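Local coordinates for protein HNH endonuclease (Geobacillus virus E2, PDB 5H0M) that probably nicks DNA as a phage HNH endonuclease of the His-Me finger type, with a zinc ion bound by four cysteines, at residues 51-61 / 93-104. Numbering follows the deposited sequence.
Sequences QARAFYHSREW and HITPLLVDWSKR
F55 pushes its ring into the loop 93-104 and shows how an aromatic side chain can be central to joining helix 41-55 to a long connection without any direct hydrogen bond between them. Its CG lies anti to the backbone N (chi1 176°), which turns the ring toward the loop and into a tight nest. L97 CD1 and W61 CB cover its two faces, both off-centre, and R104 O comes within 3.3 Å of F55 CZ. That carbonyl is held by H93, whose NE2 donates to R104 O at 2.8 Å. The H93 ring is nearly parallel to that of W61 but slid aside.

Q51 and W101, partly exposed, still pack closely: the extended Q51 lays its amide flat on the indole, the planes 3° apart. R104 CD covers the opposite indole face, and W101 completes an aromatic cluster with F55, W61 and H93. Exposed L98 reaches buried A52 CB through its CD2. The Y56 side is wetter: water links Y56 OH to H93 ND1, while Y56 OH lies 3.4 Å from L97 CD2. The contact thus packs helices 41-55 and 59-71 on strands 90-93 and 110-113 with helix 115-129, consistent with the beta-beta-alpha core of HNH nucleases.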
ATOM      1  N   GLN A  51      11.202   1.643 -10.662  1.00 19.27           N
ATOM      2  CA  GLN A  51      11.364   2.334  -9.387  1.00 18.39           C
ATOM      3  C   GLN A  51      10.431   1.721  -8.331  1.00 17.75           C
ATOM      4  O   GLN A  51      10.837   1.499  -7.190  1.00 17.01           O
ATOM      5  CB  GLN A  51      11.077   3.818  -9.584  1.00 21.01           C
ATOM      6  CG  GLN A  51      11.256   4.718  -8.386  1.00 26.89           C
ATOM      7  CD  GLN A  51      10.887   6.163  -8.716  1.00 30.88           C
ATOM      8  OE1 GLN A  51       9.757   6.450  -9.127  1.00 30.37           O
ATOM      9  NE2 GLN A  51      11.836   7.073  -8.538  1.00 34.54           N
ATOM     10  N   ALA A  52       9.197   1.441  -8.723  1.00 16.31           N
ATOM     11  CA  ALA A  52       8.232   0.843  -7.803  1.00 17.13           C
ATOM     12  C   ALA A  52       8.649  -0.568  -7.412  1.00 17.67           C
ATOM     13  O   ALA A  52       8.591  -0.941  -6.237  1.00 17.44           O
ATOM     14  CB  ALA A  52       6.835   0.874  -8.402  1.00 19.01           C
ATOM     15  N   ARG A  53       9.112  -1.364  -8.374  1.00 17.80           N
ATOM     16  CA  ARG A  53       9.604  -2.698  -8.069  1.00 18.84           C
ATOM     17  C   ARG A  53      10.721  -2.651  -7.041  1.00 18.26           C
ATOM     18  O   ARG A  53      10.706  -3.398  -6.059  1.00 20.89           O
ATOM     19  CB  ARG A  53      10.131  -3.394  -9.319  1.00 20.95           C
ATOM     20  CG  ARG A  53       9.092  -3.815 -10.326  1.00 22.50           C
ATOM     21  CD  ARG A  53       9.836  -4.343 -11.533  1.00 24.75           C
ATOM     22  NE  ARG A  53       8.987  -4.691 -12.657  1.00 26.76           N
ATOM     23  CZ  ARG A  53       8.612  -5.933 -12.966  1.00 23.07           C
ATOM     24  NH1 ARG A  53       8.967  -6.956 -12.196  1.00 22.60           N
ATOM     25  NH2 ARG A  53       7.874  -6.138 -14.036  1.00 23.76           N
ATOM     26  N   ALA A  54      11.677  -1.751  -7.253  1.00 17.29           N
ATOM     27  CA  ALA A  54      12.828  -1.615  -6.373  1.00 17.82           C
ATOM     28  C   ALA A  54      12.422  -1.157  -4.983  1.00 17.92           C
ATOM     29  O   ALA A  54      13.028  -1.553  -3.982  1.00 18.91           O
ATOM     30  CB  ALA A  54      13.849  -0.654  -6.963  1.00 18.91           C
ATOM     31  N   PHE A  55      11.378  -0.341  -4.915  1.00 16.18           N
ATOM     32  CA  PHE A  55      10.922   0.191  -3.634  1.00 15.02           C
ATOM     33  C   PHE A  55      10.592  -0.910  -2.624  1.00 13.84           C
ATOM     34  O   PHE A  55      10.937  -0.828  -1.444  1.00 14.48           O
ATOM     35  CB  PHE A  55       9.717   1.101  -3.838  1.00 15.25           C
ATOM     36  CG  PHE A  55       9.125   1.615  -2.561  1.00 14.57           C
ATOM     37  CD1 PHE A  55       9.750   2.632  -1.868  1.00 15.49           C
ATOM     38  CD2 PHE A  55       7.970   1.051  -2.042  1.00 15.32           C
ATOM     39  CE1 PHE A  55       9.226   3.111  -0.678  1.00 16.60           C
ATOM     40  CE2 PHE A  55       7.442   1.523  -0.851  1.00 15.26           C
ATOM     41  CZ  PHE A  55       8.062   2.545  -0.176  1.00 15.80           C
ATOM     42  N   TYR A  56       9.933  -1.953  -3.085  1.00 13.13           N
ATOM     43  CA  TYR A  56       9.499  -3.006  -2.168  1.00 13.84           C
ATOM     44  C   TYR A  56      10.654  -3.819  -1.611  1.00 15.16           C
ATOM     45  O   TYR A  56      10.485  -4.498  -0.596  1.00 16.60           O
ATOM     46  CB  TYR A  56       8.480  -3.914  -2.845  1.00 14.86           C
ATOM     47  CG  TYR A  56       7.181  -3.204  -3.183  1.00 14.65           C
ATOM     48  CD1 TYR A  56       6.310  -2.788  -2.183  1.00 16.75           C
ATOM     49  CD2 TYR A  56       6.830  -2.957  -4.488  1.00 14.50           C
ATOM     50  CE1 TYR A  56       5.108  -2.146  -2.488  1.00 14.95           C
ATOM     51  CE2 TYR A  56       5.641  -2.317  -4.798  1.00 14.20           C
ATOM     52  CZ  TYR A  56       4.789  -1.924  -3.812  1.00 14.37           C
ATOM     53  OH  TYR A  56       3.596  -1.293  -4.170  1.00 17.29           O
ATOM     54  N   HIS A  57      11.820  -3.718  -2.256  1.00 15.34           N
ATOM     55  CA  HIS A  57      13.049  -4.333  -1.750  1.00 17.28           C
ATOM     56  C   HIS A  57      13.834  -3.426  -0.828  1.00 17.27           C
ATOM     57  O   HIS A  57      14.827  -3.864  -0.251  1.00 19.60           O
ATOM     58  CB  HIS A  57      13.972  -4.687  -2.910  1.00 17.17           C
ATOM     59  CG  HIS A  57      13.433  -5.750  -3.799  1.00 18.17           C
ATOM     60  ND1 HIS A  57      13.574  -7.095  -3.527  1.00 21.62           N
ATOM     61  CD2 HIS A  57      12.727  -5.667  -4.952  1.00 20.19           C
ATOM     62  CE1 HIS A  57      13.002  -7.793  -4.492  1.00 21.35           C
ATOM     63  NE2 HIS A  57      12.485  -6.952  -5.368  1.00 22.05           N
ATOM     64  N   SER A  58      13.417  -2.173  -0.691  1.00 16.19           N
ATOM     65  CA  SER A  58      14.227  -1.171  -0.026  1.00 16.09           C
ATOM     66  C   SER A  58      14.226  -1.320   1.482  1.00 16.28           C
ATOM     67  O   SER A  58      13.244  -1.760   2.084  1.00 16.24           O
ATOM     68  CB  SER A  58      13.780   0.247  -0.398  1.00 16.06           C
ATOM     69  OG  SER A  58      12.547   0.581   0.230  1.00 16.85           O
ATOM     70  N   ARG A  59      15.329  -0.894   2.093  1.00 17.80           N
ATOM     71  CA  ARG A  59      15.439  -0.844   3.546  1.00 17.43           C
ATOM     72  C   ARG A  59      14.351   0.056   4.155  1.00 15.77           C
ATOM     73  O   ARG A  59      13.804  -0.261   5.200  1.00 16.69           O
ATOM     74  CB  ARG A  59      16.848  -0.358   3.976  1.00 18.64           C
ATOM     75  CG  ARG A  59      17.223   1.057   3.521  1.00 22.99           C
ATOM     76  CD  ARG A  59      18.649   1.479   3.877  1.00 28.47           C
ATOM     77  NE  ARG A  59      18.892   2.865   3.466  1.00 38.24           N
ATOM     78  CZ  ARG A  59      20.091   3.441   3.346  1.00 43.30           C
ATOM     79  NH1 ARG A  59      21.207   2.768   3.599  1.00 37.00           N
ATOM     80  NH2 ARG A  59      20.173   4.710   2.957  1.00 46.68           N
ATOM     81  N   GLU A  60      14.035   1.155   3.480  1.00 16.74           N
ATOM     82  CA  GLU A  60      13.071   2.122   4.001  1.00 16.14           C
ATOM     83  C   GLU A  60      11.677   1.495   4.028  1.00 14.90           C
ATOM     84  O   GLU A  60      10.962   1.623   5.014  1.00 14.27           O
ATOM     85  CB  GLU A  60      13.075   3.398   3.165  1.00 18.39           C
ATOM     86  CG  GLU A  60      14.376   4.199   3.251  1.00 20.77           C
ATOM     87  CD  GLU A  60      15.436   3.806   2.226  1.00 23.51           C
ATOM     88  OE1 GLU A  60      15.243   2.872   1.426  1.00 22.61           O
ATOM     89  OE2 GLU A  60      16.499   4.462   2.224  1.00 26.81           O
ATOM     90  N   TRP A  61      11.301   0.794   2.959  1.00 14.33           N
ATOM     91  CA  TRP A  61      10.016   0.096   2.960  1.00 14.88           C
ATOM     92  C   TRP A  61       9.995  -0.984   4.022  1.00 14.81           C
ATOM     93  O   TRP A  61       9.007  -1.125   4.741  1.00 14.82           O
ATOM     94  CB  TRP A  61       9.689  -0.494   1.592  1.00 14.00           C
ATOM     95  CG  TRP A  61       8.444  -1.341   1.605  1.00 14.12           C
ATOM     96  CD1 TRP A  61       8.369  -2.660   1.342  1.00 15.05           C
ATOM     97  CD2 TRP A  61       7.108  -0.925   1.943  1.00 13.82           C
ATOM     98  NE1 TRP A  61       7.081  -3.114   1.488  1.00 14.86           N
ATOM     99  CE2 TRP A  61       6.283  -2.059   1.831  1.00 13.81           C
ATOM    100  CE3 TRP A  61       6.531   0.289   2.312  1.00 14.30           C
ATOM    101  CZ2 TRP A  61       4.926  -2.015   2.083  1.00 14.19           C
ATOM    102  CZ3 TRP A  61       5.183   0.333   2.555  1.00 15.59           C
ATOM    103  CH2 TRP A  61       4.396  -0.814   2.437  1.00 14.51           C
ATOM    104  N   HIS A  93      -0.653   0.857   0.334  1.00 12.86           N
ATOM    105  CA  HIS A  93      -0.738   2.295   0.091  1.00 12.65           C
ATOM    106  C   HIS A  93      -2.166   2.702  -0.187  1.00 13.27           C
ATOM    107  O   HIS A  93      -2.826   2.098  -1.040  1.00 15.18           O
ATOM    108  CB  HIS A  93       0.143   2.674  -1.093  1.00 12.69           C
ATOM    109  CG  HIS A  93       1.606   2.547  -0.808  1.00 13.43           C
ATOM    110  ND1 HIS A  93       2.270   1.348  -0.871  1.00 14.39           N
ATOM    111  CD2 HIS A  93       2.522   3.468  -0.427  1.00 13.92           C
ATOM    112  CE1 HIS A  93       3.540   1.532  -0.552  1.00 14.65           C
ATOM    113  NE2 HIS A  93       3.715   2.807  -0.264  1.00 14.18           N
ATOM    114  N   ILE A  94      -2.635   3.736   0.494  1.00 12.45           N
ATOM    115  CA  ILE A  94      -4.018   4.209   0.276  1.00 12.88           C
ATOM    116  C   ILE A  94      -4.120   4.831  -1.113  1.00 12.94           C
ATOM    117  O   ILE A  94      -4.874   4.353  -1.966  1.00 14.64           O
ATOM    118  CB  ILE A  94      -4.474   5.181   1.361  1.00 12.68           C
ATOM    119  CG1 ILE A  94      -4.460   4.524   2.737  1.00 13.37           C
ATOM    120  CG2 ILE A  94      -5.844   5.741   0.989  1.00 14.57           C
ATOM    121  CD1 ILE A  94      -4.812   5.454   3.873  1.00 14.75           C
ATOM    122  N   THR A  95      -3.333   5.875  -1.355  1.00 12.65           N
ATOM    123  CA  THR A  95      -3.043   6.328  -2.716  1.00 13.10           C
ATOM    124  C   THR A  95      -1.953   5.404  -3.241  1.00 13.51           C
ATOM    125  O   THR A  95      -0.867   5.348  -2.661  1.00 13.86           O
ATOM    126  CB  THR A  95      -2.555   7.769  -2.731  1.00 13.64           C
ATOM    127  OG1 THR A  95      -3.549   8.614  -2.134  1.00 14.96           O
ATOM    128  CG2 THR A  95      -2.281   8.238  -4.150  1.00 14.87           C
ATOM    129  N   PRO A  96      -2.238   4.653  -4.303  1.00 14.28           N
ATOM    130  CA  PRO A  96      -1.272   3.639  -4.725  1.00 14.69           C
ATOM    131  C   PRO A  96       0.111   4.204  -5.027  1.00 14.24           C
ATOM    132  O   PRO A  96       0.264   5.353  -5.448  1.00 14.50           O
ATOM    133  CB  PRO A  96      -1.906   3.052  -5.987  1.00 14.87           C
ATOM    134  CG  PRO A  96      -3.371   3.253  -5.789  1.00 15.26           C
ATOM    135  CD  PRO A  96      -3.496   4.568  -5.074  1.00 14.88           C
ATOM    136  N   LEU A  97       1.124   3.371  -4.811  1.00 14.40           N
ATOM    137  CA  LEU A  97       2.493   3.746  -5.063  1.00 14.23           C
ATOM    138  C   LEU A  97       2.722   4.294  -6.467  1.00 15.50           C
ATOM    139  O   LEU A  97       3.436   5.284  -6.639  1.00 17.12           O
ATOM    140  CB  LEU A  97       3.389   2.524  -4.824  1.00 15.35           C
ATOM    141  CG  LEU A  97       4.883   2.742  -4.971  1.00 16.02           C
ATOM    142  CD1 LEU A  97       5.400   3.694  -3.910  1.00 16.82           C
ATOM    143  CD2 LEU A  97       5.593   1.392  -4.889  1.00 16.88           C
ATOM    144  N   LEU A  98       2.112   3.655  -7.455  1.00 15.13           N
ATOM    145  CA  LEU A  98       2.286   4.041  -8.854  1.00 16.46           C
ATOM    146  C   LEU A  98       1.479   5.273  -9.224  1.00 18.38           C
ATOM    147  O   LEU A  98       1.666   5.835 -10.301  1.00 21.94           O
ATOM    148  CB  LEU A  98       1.944   2.855  -9.761  1.00 18.22           C
ATOM    149  CG  LEU A  98       2.994   1.735  -9.803  1.00 20.87           C
ATOM    150  CD1 LEU A  98       2.410   0.459 -10.392  1.00 22.91           C
ATOM    151  CD2 LEU A  98       4.203   2.205 -10.592  1.00 22.50           C
ATOM    152  N   VAL A  99       0.569   5.677  -8.341  1.00 15.96           N
ATOM    153  CA  VAL A  99      -0.226   6.895  -8.544  1.00 17.15           C
ATOM    154  C   VAL A  99       0.474   8.128  -7.963  1.00 16.52           C
ATOM    155  O   VAL A  99       0.445   9.210  -8.559  1.00 19.72           O
ATOM    156  CB  VAL A  99      -1.641   6.717  -7.956  1.00 16.79           C
ATOM    157  CG1 VAL A  99      -2.411   8.035  -7.909  1.00 17.97           C
ATOM    158  CG2 VAL A  99      -2.407   5.684  -8.757  1.00 17.11           C
ATOM    159  N   ASP A 100       1.094   7.992  -6.791  1.00 15.02           N
ATOM    160  CA  ASP A 100       1.819   9.108  -6.181  1.00 16.17           C
ATOM    161  C   ASP A 100       3.068   8.621  -5.440  1.00 15.89           C
ATOM    162  O   ASP A 100       3.023   8.213  -4.281  1.00 16.78           O
ATOM    163  CB  ASP A 100       0.927   9.906  -5.235  1.00 17.57           C
ATOM    164  CG  ASP A 100       1.544  11.236  -4.835  1.00 18.93           C
ATOM    165  OD1 ASP A 100       2.792  11.400  -4.960  1.00 20.91           O
ATOM    166  OD2 ASP A 100       0.790  12.136  -4.377  1.00 19.26           O
ATOM    167  N   TRP A 101       4.199   8.717  -6.130  1.00 16.34           N
ATOM    168  CA  TRP A 101       5.481   8.276  -5.589  1.00 15.60           C
ATOM    169  C   TRP A 101       5.863   9.029  -4.313  1.00 15.86           C
ATOM    170  O   TRP A 101       6.497   8.470  -3.418  1.00 15.52           O
ATOM    171  CB  TRP A 101       6.558   8.481  -6.673  1.00 17.09           C
ATOM    172  CG  TRP A 101       7.974   8.161  -6.255  1.00 18.59           C
ATOM    173  CD1 TRP A 101       8.997   9.048  -6.094  1.00 21.97           C
ATOM    174  CD2 TRP A 101       8.513   6.869  -5.951  1.00 19.46           C
ATOM    175  NE1 TRP A 101      10.140   8.392  -5.706  1.00 23.54           N
ATOM    176  CE2 TRP A 101       9.867   7.054  -5.603  1.00 21.81           C
ATOM    177  CE3 TRP A 101       7.981   5.578  -5.924  1.00 20.15           C
ATOM    178  CZ2 TRP A 101      10.697   5.998  -5.250  1.00 20.81           C
ATOM    179  CZ3 TRP A 101       8.813   4.533  -5.578  1.00 21.25           C
ATOM    180  CH2 TRP A 101      10.147   4.751  -5.232  1.00 21.26           C
ATOM    181  N   SER A 102       5.466  10.292  -4.205  1.00 15.97           N
ATOM    182  CA  SER A 102       5.870  11.113  -3.082  1.00 16.79           C
ATOM    183  C   SER A 102       5.317  10.648  -1.745  1.00 15.73           C
ATOM    184  O   SER A 102       5.875  10.973  -0.703  1.00 19.00           O
ATOM    185  CB  SER A 102       5.489  12.577  -3.316  1.00 17.34           C
ATOM    186  OG  SER A 102       4.107  12.788  -3.148  1.00 18.78           O
ATOM    187  N   LYS A 103       4.237   9.859  -1.783  1.00 15.08           N
ATOM    188  CA  LYS A 103       3.560   9.403  -0.562  1.00 14.66           C
ATOM    189  C   LYS A 103       3.953   7.967  -0.189  1.00 14.01           C
ATOM    190  O   LYS A 103       3.341   7.362   0.672  1.00 13.72           O
ATOM    191  CB  LYS A 103       2.042   9.521  -0.717  1.00 15.60           C
ATOM    192  CG  LYS A 103       1.572  10.943  -0.995  1.00 16.57           C
ATOM    193  CD  LYS A 103       0.063  11.054  -0.882  1.00 18.50           C
ATOM    194  CE  LYS A 103      -0.393  12.497  -1.056  1.00 20.55           C
ATOM    195  NZ  LYS A 103      -1.874  12.691  -0.877  1.00 21.48           N
ATOM    196  N   ARG A 104       4.994   7.454  -0.828  1.00 13.59           N
ATOM    197  CA  ARG A 104       5.401   6.055  -0.697  1.00 14.09           C
ATOM    198  C   ARG A 104       5.741   5.587   0.718  1.00 13.09           C
ATOM    199  O   ARG A 104       5.580   4.406   1.024  1.00 12.72           O
ATOM    200  CB  ARG A 104       6.583   5.766  -1.624  1.00 14.80           C
ATOM    201  CG  ARG A 104       7.843   6.536  -1.274  1.00 16.19           C
ATOM    202  CD  ARG A 104       8.858   6.394  -2.391  1.00 18.05           C
ATOM    203  NE  ARG A 104      10.107   7.083  -2.083  1.00 20.35           N
ATOM    204  CZ  ARG A 104      10.304   8.387  -2.222  1.00 22.17           C
ATOM    205  NH1 ARG A 104       9.334   9.178  -2.669  1.00 22.32           N
ATOM    206  NH2 ARG A 104      11.495   8.917  -1.920  1.00 25.89           N
TER
HETATM  207  O   HOH W   1       1.738  -0.834  -2.371  1.00 17.85           O